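Local coordinates for capsular polysaccharide biosynthesis protein (Vibrio cholerae, PDB 1XPJ) that is of uncharacterised function but is probably a hydrolase of the HAD superfamily, perhaps acting on phosphate esters, at residues 48-51 / 52-56; 60-63 / 64-68; 30-33 / 34-38. All coordinates share one frame; numbering follows the deposited sequence. Where two conformers were deposited one is given.

Interaction 1 (48-51 / 52-56)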
loop_
_atom_site.group_PDB
_atom_site.type_symbol
_atom_site.label_atom_id
_atom_site.label_comp_id
_atom_site.label_asym_id
_atom_site.label_seq_id
_atom_site.Cartn_x
_atom_site.Cartn_y
_atom_site.Cartn_z
ATOM N N ALA A 48 3.185 9.966 7.890
ATOM C CA ALA A 48 3.480 8.796 8.727
ATOM C C ALA A 48 2.740 8.801 10.081
ATOM O O ALA A 48 2.998 7.936 10.935
ATOM C CB ALA A 48 4.977 8.676 8.946
ATOM N N ARG A 49 1.842 9.769 10.285
ATOM C CA ARG A 49 1.153 9.932 11.577
ATOM C C ARG A 49 0.506 8.646 12.066
ATOM O O ARG A 49 -0.207 7.992 11.312
ATOM C CB ARG A 49 0.079 11.026 11.503
ATOM C CG ARG A 49 -0.581 11.283 12.862
ATOM C CD ARG A 49 -1.709 12.296 12.831
ATOM N NE ARG A 49 -1.243 13.669 12.631
ATOM C CZ ARG A 49 -2.047 14.720 12.515
ATOM N NH1 ARG A 49 -3.368 14.564 12.573
ATOM N NH2 ARG A 49 -1.535 15.929 12.333
ATOM N N ASN A 50 0.764 8.308 13.327
ATOM C CA ASN A 50 0.266 7.093 13.970
ATOM C C ASN A 50 0.832 5.743 13.473
ATOM O O ASN A 50 0.346 4.672 13.874
ATOM C CB ASN A 50 -1.269 7.071 14.044
ATOM C CG ASN A 50 -1.825 8.053 15.066
ATOM O OD1 ASN A 50 -1.105 8.563 15.932
ATOM N ND2 ASN A 50 -3.116 8.300 14.986
ATOM N N MET A 51 1.856 5.795 12.622
ATOM C CA MET A 51 2.590 4.605 12.229
ATOM C C MET A 51 3.339 4.017 13.430
ATOM O O MET A 51 3.420 2.815 13.597
ATOM C CB MET A 51 3.573 4.815 11.082
ATOM C CG MET A 51 2.882 5.042 9.739
ATOM S SD MET A 51 3.101 3.596 8.698
ATOM C CE MET A 51 1.479 2.853 8.930
ATOM N N ARG A 52 3.869 4.886 14.290
ATOM C CA ARG A 52 4.539 4.423 15.506
ATOM C C ARG A 52 3.509 3.767 16.433
ATOM O O ARG A 52 3.612 2.574 16.723
ATOM C CB ARG A 52 5.280 5.562 16.212
ATOM C CG ARG A 52 6.352 5.079 17.155
ATOM C CD ARG A 52 6.143 5.449 18.610
ATOM N NE ARG A 52 6.793 6.712 18.952
ATOM C CZ ARG A 52 7.373 6.960 20.128
ATOM N NH1 ARG A 52 7.395 6.028 21.085
ATOM N NH2 ARG A 52 7.938 8.146 20.347
ATOM N N THR A 53 2.507 4.548 16.850
ATOM C CA THR A 53 1.406 4.080 17.698
ATOM C C THR A 53 0.780 2.749 17.287
ATOM O O THR A 53 0.578 1.874 18.118
ATOM C CB THR A 53 0.312 5.163 17.789
ATOM O OG1 THR A 53 0.816 6.266 18.553
ATOM C CG2 THR A 53 -0.910 4.671 18.618
ATOM N N TYR A 54 0.452 2.603 16.011
ATOM C CA TYR A 54 -0.233 1.385 15.575
ATOM C C TYR A 54 0.710 0.337 14.990
ATOM O O TYR A 54 0.260 -0.674 14.464
ATOM C CB TYR A 54 -1.431 1.711 14.659
ATOM C CG TYR A 54 -2.485 2.520 15.389
ATOM C CD1 TYR A 54 -3.082 2.031 16.569
ATOM C CD2 TYR A 54 -2.858 3.785 14.941
ATOM C CE1 TYR A 54 -4.044 2.778 17.261
ATOM C CE2 TYR A 54 -3.816 4.542 15.627
ATOM C CZ TYR A 54 -4.403 4.034 16.784
ATOM O OH TYR A 54 -5.338 4.786 17.460
ATOM N N GLU A 55 2.015 0.580 15.107
ATOM C CA GLU A 55 3.052 -0.340 14.624
ATOM C C GLU A 55 2.885 -0.689 13.141
ATOM O O GLU A 55 3.022 -1.853 12.743
ATOM C CB GLU A 55 3.088 -1.629 15.459
ATOM C CG GLU A 55 3.068 -1.429 16.971
ATOM C CD GLU A 55 3.351 -2.716 17.714
ATOM O OE1 GLU A 55 4.533 -2.969 17.999
ATOM O OE2 GLU A 55 2.399 -3.479 17.989
ATOM N N GLY A 56 2.581 0.312 12.332
ATOM C CA GLY A 56 2.451 0.109 10.893
ATOM C C GLY A 56 1.084 -0.339 10.374
ATOM O O GLY A 56 0.893 -0.495 9.162
#
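Asn50 and Tyr54 meet through both backbone and side chain. Tyr54 N donates to Asn50 O at 3.0 Å. It comes from above the carbonyl plane, 35° out of it. A second bond follows: Gly56 N donates to Met51 O at 2.9 Å, in the carbonyl plane and on a lone pair. Within 52-56, Glu55 N bonds to Arg52 O at 3.0 Å. The last two bonds, with Glu55 at positive phi (55°), make a Schellman motif closing a short turn. A type II turn from Ala48 to Met51 precedes it. The stretch lies in the loop after strand 42-47. In HAD proteins a threonine or serine of motif II ends the corresponding strand, and Thr47 is consistent with that role. In one of its two conformers Arg49 salt-bridges Asp9.

Side-chain packing is lighter. Asn50 CB lies 3.8 Å from Tyr54 CD2. The two side chains run alongside each other, and the amide stands nearly upright to the ring, 83° between planes. Asn50 ND2 bonds to Thr65 OG1. Thr53 CG2 sits over the centre of one Tyr54 face. In one conformer Met51 bends at chi2 and chi3, which folds its methyl back: Met51 CE is 3.5 Å from Gly56 CA. On the surface, Arg52 N and Thr53 OG1 hydrogen-bond a tartrate, probably from the crystallisation liquor.

Interaction 2 (60-63 / 64-68)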
loop_
_atom_site.group_PDB
_atom_site.type_symbol
_atom_site.label_atom_id
_atom_site.label_comp_id
_atom_site.label_asym_id
_atom_site.label_seq_id
_atom_site.Cartn_x
_atom_site.Cartn_y
_atom_site.Cartn_z
ATOM N N LYS A 60 -5.856 0.281 11.318
ATOM C CA LYS A 60 -6.190 1.122 12.472
ATOM C C LYS A 60 -6.051 2.611 12.145
ATOM O O LYS A 60 -6.894 3.414 12.537
ATOM C CB LYS A 60 -5.292 0.785 13.657
ATOM C CG LYS A 60 -5.858 -0.278 14.596
ATOM C CD LYS A 60 -4.777 -1.226 15.085
ATOM C CE LYS A 60 -5.127 -1.844 16.453
ATOM N NZ LYS A 60 -6.397 -2.633 16.445
ATOM N N ILE A 61 -4.990 2.982 11.433
ATOM C CA ILE A 61 -4.766 4.370 11.019
ATOM C C ILE A 61 -5.965 4.918 10.231
ATOM O O ILE A 61 -6.399 6.046 10.474
ATOM C CB ILE A 61 -3.426 4.502 10.230
ATOM C CG1 ILE A 61 -2.242 4.226 11.169
ATOM C CG2 ILE A 61 -3.272 5.881 9.603
ATOM C CD1 ILE A 61 -0.906 4.118 10.453
ATOM N N ASN A 62 -6.517 4.101 9.327
ATOM C CA ASN A 62 -7.741 4.451 8.591
ATOM C C ASN A 62 -8.933 4.799 9.500
ATOM O O ASN A 62 -9.788 5.612 9.129
ATOM C CB ASN A 62 -8.140 3.321 7.620
ATOM C CG ASN A 62 -7.255 3.260 6.367
ATOM O OD1 ASN A 62 -6.500 4.184 6.073
ATOM N ND2 ASN A 62 -7.355 2.154 5.628
ATOM N N ILE A 63 -8.972 4.197 10.693
ATOM C CA ILE A 63 -10.101 4.381 11.617
ATOM C C ILE A 63 -9.878 5.560 12.534
ATOM O O ILE A 63 -10.757 6.404 12.701
ATOM C CB ILE A 63 -10.362 3.117 12.503
ATOM C CG1 ILE A 63 -10.738 1.891 11.672
ATOM C CG2 ILE A 63 -11.473 3.391 13.539
ATOM C CD1 ILE A 63 -10.755 0.606 12.501
ATOM N N HIS A 64 -8.703 5.601 13.151
ATOM C CA HIS A 64 -8.480 6.522 14.258
ATOM C C HIS A 64 -7.786 7.808 13.851
ATOM O O HIS A 64 -7.970 8.836 14.496
ATOM C CB HIS A 64 -7.671 5.822 15.345
ATOM C CG HIS A 64 -8.405 4.693 16.006
ATOM N ND1 HIS A 64 -7.953 3.390 15.975
ATOM C CD2 HIS A 64 -9.569 4.673 16.699
ATOM C CE1 HIS A 64 -8.800 2.618 16.636
ATOM N NE2 HIS A 64 -9.791 3.372 17.081
ATOM N N THR A 65 -6.985 7.743 12.785
ATOM C CA THR A 65 -6.119 8.858 12.379
ATOM C C THR A 65 -6.707 9.733 11.271
ATOM O O THR A 65 -6.676 10.958 11.369
ATOM C CB THR A 65 -4.761 8.324 11.935
ATOM O OG1 THR A 65 -4.298 7.360 12.891
ATOM C CG2 THR A 65 -3.732 9.417 11.978
ATOM N N LEU A 66 -7.241 9.103 10.227
ATOM C CA LEU A 66 -7.753 9.834 9.052
ATOM C C LEU A 66 -8.837 10.862 9.363
ATOM O O LEU A 66 -8.708 11.993 8.905
ATOM C CB LEU A 66 -8.187 8.902 7.914
ATOM C CG LEU A 66 -7.275 8.852 6.678
ATOM C CD1 LEU A 66 -7.768 7.750 5.701
ATOM C CD2 LEU A 66 -7.152 10.211 5.920
ATOM N N PRO A 67 -9.886 10.520 10.122
ATOM C CA PRO A 67 -10.902 11.521 10.489
ATOM C C PRO A 67 -10.331 12.814 11.072
ATOM O O PRO A 67 -10.736 13.880 10.615
ATOM C CB PRO A 67 -11.776 10.793 11.523
ATOM C CG PRO A 67 -11.634 9.349 11.155
ATOM C CD PRO A 67 -10.213 9.191 10.674
ATOM N N ILE A 68 -9.401 12.725 12.018
ATOM C CA ILE A 68 -8.827 13.903 12.672
ATOM C C ILE A 68 -7.959 14.731 11.743
ATOM O O ILE A 68 -7.930 15.953 11.865
ATOM C CB ILE A 68 -8.058 13.505 13.958
ATOM C CG1 ILE A 68 -9.050 13.318 15.099
ATOM C CG2 ILE A 68 -7.012 14.560 14.365
ATOM C CD1 ILE A 68 -8.538 12.427 16.212
#
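Ile61 and Thr65 meet at the junction of helices 58-64 and 66-75, inside the beta-alpha-beta crossover that links strands 42-47 and 82-85 of the HAD-like fold. Backbone bonds mark a change of helical register here. His64 N donates to Lys60 O at 2.9 Å, as in an alpha helix. Ile61 O then takes two donors: Thr65 N at 2.9 Å and, as a pi-turn, Leu66 N at 3.2 Å. The first comes in tilted from the carbonyl plane, the second almost straight on.

Side-chain contacts follow the same turn. The CG2 branch of Ile61 runs alongside Thr65 and reaches Thr65 CB at 3.7 Å. Pro67 has no N-H to offer, and its CG lies 3.4 Å from Ile63 O. Leu66 CD1 lies beside Asn62 OD1, 3.8 Å away. Leu66 also packs on Leu66 of the second subunit.

A separate polar contact reaches that subunit: Asn62 ND2 bonds to its Ile83 O.

One CH-pi contact joins neighbours in sequence. Ile63 CG2 sits over the face of the His64 ring, 3.9 Å from its centroid and 11° off the normal.

Interaction 3 (30-33 / 34-38)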
loop_
_atom_site.group_PDB
_atom_site.type_symbol
_atom_site.label_atom_id
_atom_site.label_comp_id
_atom_site.label_asym_id
_atom_site.label_seq_id
_atom_site.Cartn_x
_atom_site.Cartn_y
_atom_site.Cartn_z
ATOM N N ILE A 30 1.038 26.997 4.745
ATOM C CA ILE A 30 -0.294 26.786 4.171
ATOM C C ILE A 30 -0.665 27.834 3.106
ATOM O O ILE A 30 -1.194 27.490 2.039
ATOM C CB ILE A 30 -1.378 26.735 5.276
ATOM C CG1 ILE A 30 -1.067 25.624 6.292
ATOM C CG2 ILE A 30 -2.757 26.511 4.661
ATOM C CD1 ILE A 30 -2.068 25.570 7.435
ATOM N N GLU A 31 -0.388 29.102 3.394
ATOM C CA GLU A 31 -0.639 30.180 2.432
ATOM C C GLU A 31 0.133 29.947 1.123
ATOM O O GLU A 31 -0.386 30.189 0.020
ATOM C CB GLU A 31 -0.299 31.544 3.048
ATOM C CG GLU A 31 -0.662 32.756 2.181
ATOM C CD GLU A 31 -2.166 32.903 1.913
ATOM O OE1 GLU A 31 -2.987 32.460 2.745
ATOM O OE2 GLU A 31 -2.529 33.473 0.860
ATOM N N GLN A 32 1.361 29.450 1.249
ATOM C CA GLN A 32 2.136 29.116 0.064
ATOM C C GLN A 32 1.495 27.954 -0.730
ATOM O O GLN A 32 1.501 27.970 -1.959
ATOM C CB GLN A 32 3.603 28.865 0.409
ATOM C CG GLN A 32 4.526 28.847 -0.807
ATOM C CD GLN A 32 4.951 30.230 -1.278
ATOM O OE1 GLN A 32 4.113 31.070 -1.588
ATOM N NE2 GLN A 32 6.254 30.467 -1.332
ATOM N N LEU A 33 0.918 26.977 -0.029
ATOM C CA LEU A 33 0.172 25.890 -0.672
ATOM C C LEU A 33 -0.971 26.439 -1.529
ATOM O O LEU A 33 -1.226 25.940 -2.627
ATOM C CB LEU A 33 -0.380 24.898 0.372
ATOM C CG LEU A 33 -0.231 23.391 0.220
ATOM C CD1 LEU A 33 1.158 23.023 -0.267
ATOM C CD2 LEU A 33 -0.515 22.726 1.558
ATOM N N ARG A 34 -1.656 27.464 -1.023
ATOM C CA ARG A 34 -2.746 28.129 -1.757
ATOM C C ARG A 34 -2.270 28.771 -3.079
ATOM O O ARG A 34 -2.956 28.691 -4.110
ATOM C CB ARG A 34 -3.415 29.193 -0.876
ATOM C CG ARG A 34 -4.257 28.647 0.268
ATOM C CD ARG A 34 -5.392 29.570 0.693
ATOM N NE ARG A 34 -6.010 29.131 1.942
ATOM C CZ ARG A 34 -5.703 29.606 3.146
ATOM N NH1 ARG A 34 -4.780 30.548 3.289
ATOM N NH2 ARG A 34 -6.320 29.132 4.218
ATOM N N GLU A 35 -1.102 29.414 -3.040
ATOM C CA GLU A 35 -0.540 30.065 -4.221
ATOM C C GLU A 35 -0.152 29.036 -5.283
ATOM O O GLU A 35 -0.373 29.261 -6.474
ATOM C CB GLU A 35 0.676 30.922 -3.861
ATOM C CG GLU A 35 0.351 32.079 -2.934
ATOM C CD GLU A 35 0.687 33.432 -3.533
ATOM O OE1 GLU A 35 1.187 34.298 -2.778
ATOM O OE2 GLU A 35 0.449 33.640 -4.749
ATOM N N TYR A 36 0.425 27.915 -4.844
ATOM C CA TYR A 36 0.761 26.822 -5.750
ATOM C C TYR A 36 -0.477 26.136 -6.333
ATOM O O TYR A 36 -0.483 25.773 -7.514
ATOM C CB TYR A 36 1.686 25.796 -5.083
ATOM C CG TYR A 36 3.144 26.199 -5.116
ATOM C CD1 TYR A 36 3.638 27.186 -4.244
ATOM C CD2 TYR A 36 4.036 25.596 -6.003
ATOM C CE1 TYR A 36 4.959 27.563 -4.264
ATOM C CE2 TYR A 36 5.378 25.971 -6.023
ATOM C CZ TYR A 36 5.827 26.954 -5.146
ATOM O OH TYR A 36 7.135 27.334 -5.152
ATOM N N HIS A 37 -1.521 25.970 -5.523
ATOM C CA HIS A 37 -2.797 25.484 -6.045
ATOM C C HIS A 37 -3.316 26.411 -7.172
ATOM O O HIS A 37 -3.837 25.938 -8.181
ATOM C CB HIS A 37 -3.829 25.312 -4.919
ATOM C CG HIS A 37 -5.121 24.682 -5.361
ATOM N ND1 HIS A 37 -5.439 23.364 -5.095
ATOM C CD2 HIS A 37 -6.180 25.197 -6.038
ATOM C CE1 HIS A 37 -6.637 23.097 -5.592
ATOM N NE2 HIS A 37 -7.103 24.189 -6.177
ATOM N N GLN A 38 -3.127 27.719 -7.010
ATOM C CA GLN A 38 -3.506 28.691 -8.042
ATOM C C GLN A 38 -2.727 28.505 -9.343
ATOM O O GLN A 38 -3.240 28.796 -10.431
ATOM C CB GLN A 38 -3.311 30.123 -7.539
ATOM C CG GLN A 38 -4.599 30.799 -7.086
ATOM C CD GLN A 38 -4.660 32.284 -7.430
ATOM O OE1 GLN A 38 -5.715 32.898 -7.308
ATOM N NE2 GLN A 38 -3.534 32.859 -7.850
#
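Gln32 and Tyr36 pack one turn apart on helix 27-38, on its inner side. Gln32 CG lies 3.7 Å from Tyr36 CE1. The amide and ring planes are 66° apart, so the two groups do not stack. Gln32 O meets the ring at its edge, in plane, 3.2 Å from Tyr36 CD1. The same oxygen accepts from Tyr36 N at 3.1 Å, with a fairly straight bond. Gln32 CG is anti to the backbone N (chi1 -166°) and the chain bends at chi2, which takes the amide obliquely past the ring, to where Gln32 NE2 bonds to Phe107 O. Tyr36 is buried further by Phe107, Phe41 and helix 112-120, and by Phe95 of the third subunit. Leu33 faces strand 3-6, where it packs on Leu4 and Val6. Its carbonyl holds the next turn, with His37 N 2.9 Å from Leu33 O.

The outer side is looser and charged. In one conformer of Arg34, Glu31 OE1 and Arg34 NH1 form a salt bridge at 2.7 Å. The hydrogen bond in it is weak, because the N-H points well off the acceptor (118°). The carboxylate oxygen comes to the edge of the guanidinium. Ile30 CG2 lies over one guanidinium face, 4.4 Å from Arg34 NH2. That NH2 has a further, weak bond to Gln77 O. Glu35 follows one turn after Glu31, and Glu35 N donates to Glu31 O at 3.2 Å. Both glutamates are exposed and touch a crystal neighbour. This amphipathic helix is the alpha element of a beta-alpha-beta unit and connects parallel strands 3-6 and 42-47 of the Rossmann-like HAD core.

How the interactions relate
From the N terminus the order is interaction 3, then interaction 1, then interaction 2. They run in series; none nests in or crosses another. Each is local, so it closes a turn and no long loop. Interaction 3 lies on the helix between strands 3-6 and 42-47. Interaction 1 shapes the loop that leaves strand 42-47. Interaction 2 joins the two helices that lead on toward strand 82-85. Interactions 1 and 2 have centres 11 Å apart and touch: the Tyr54 and His64 rings meet. Interaction 3 stands apart, its centre about 28 Å from that of interaction 1, across the chain's centre.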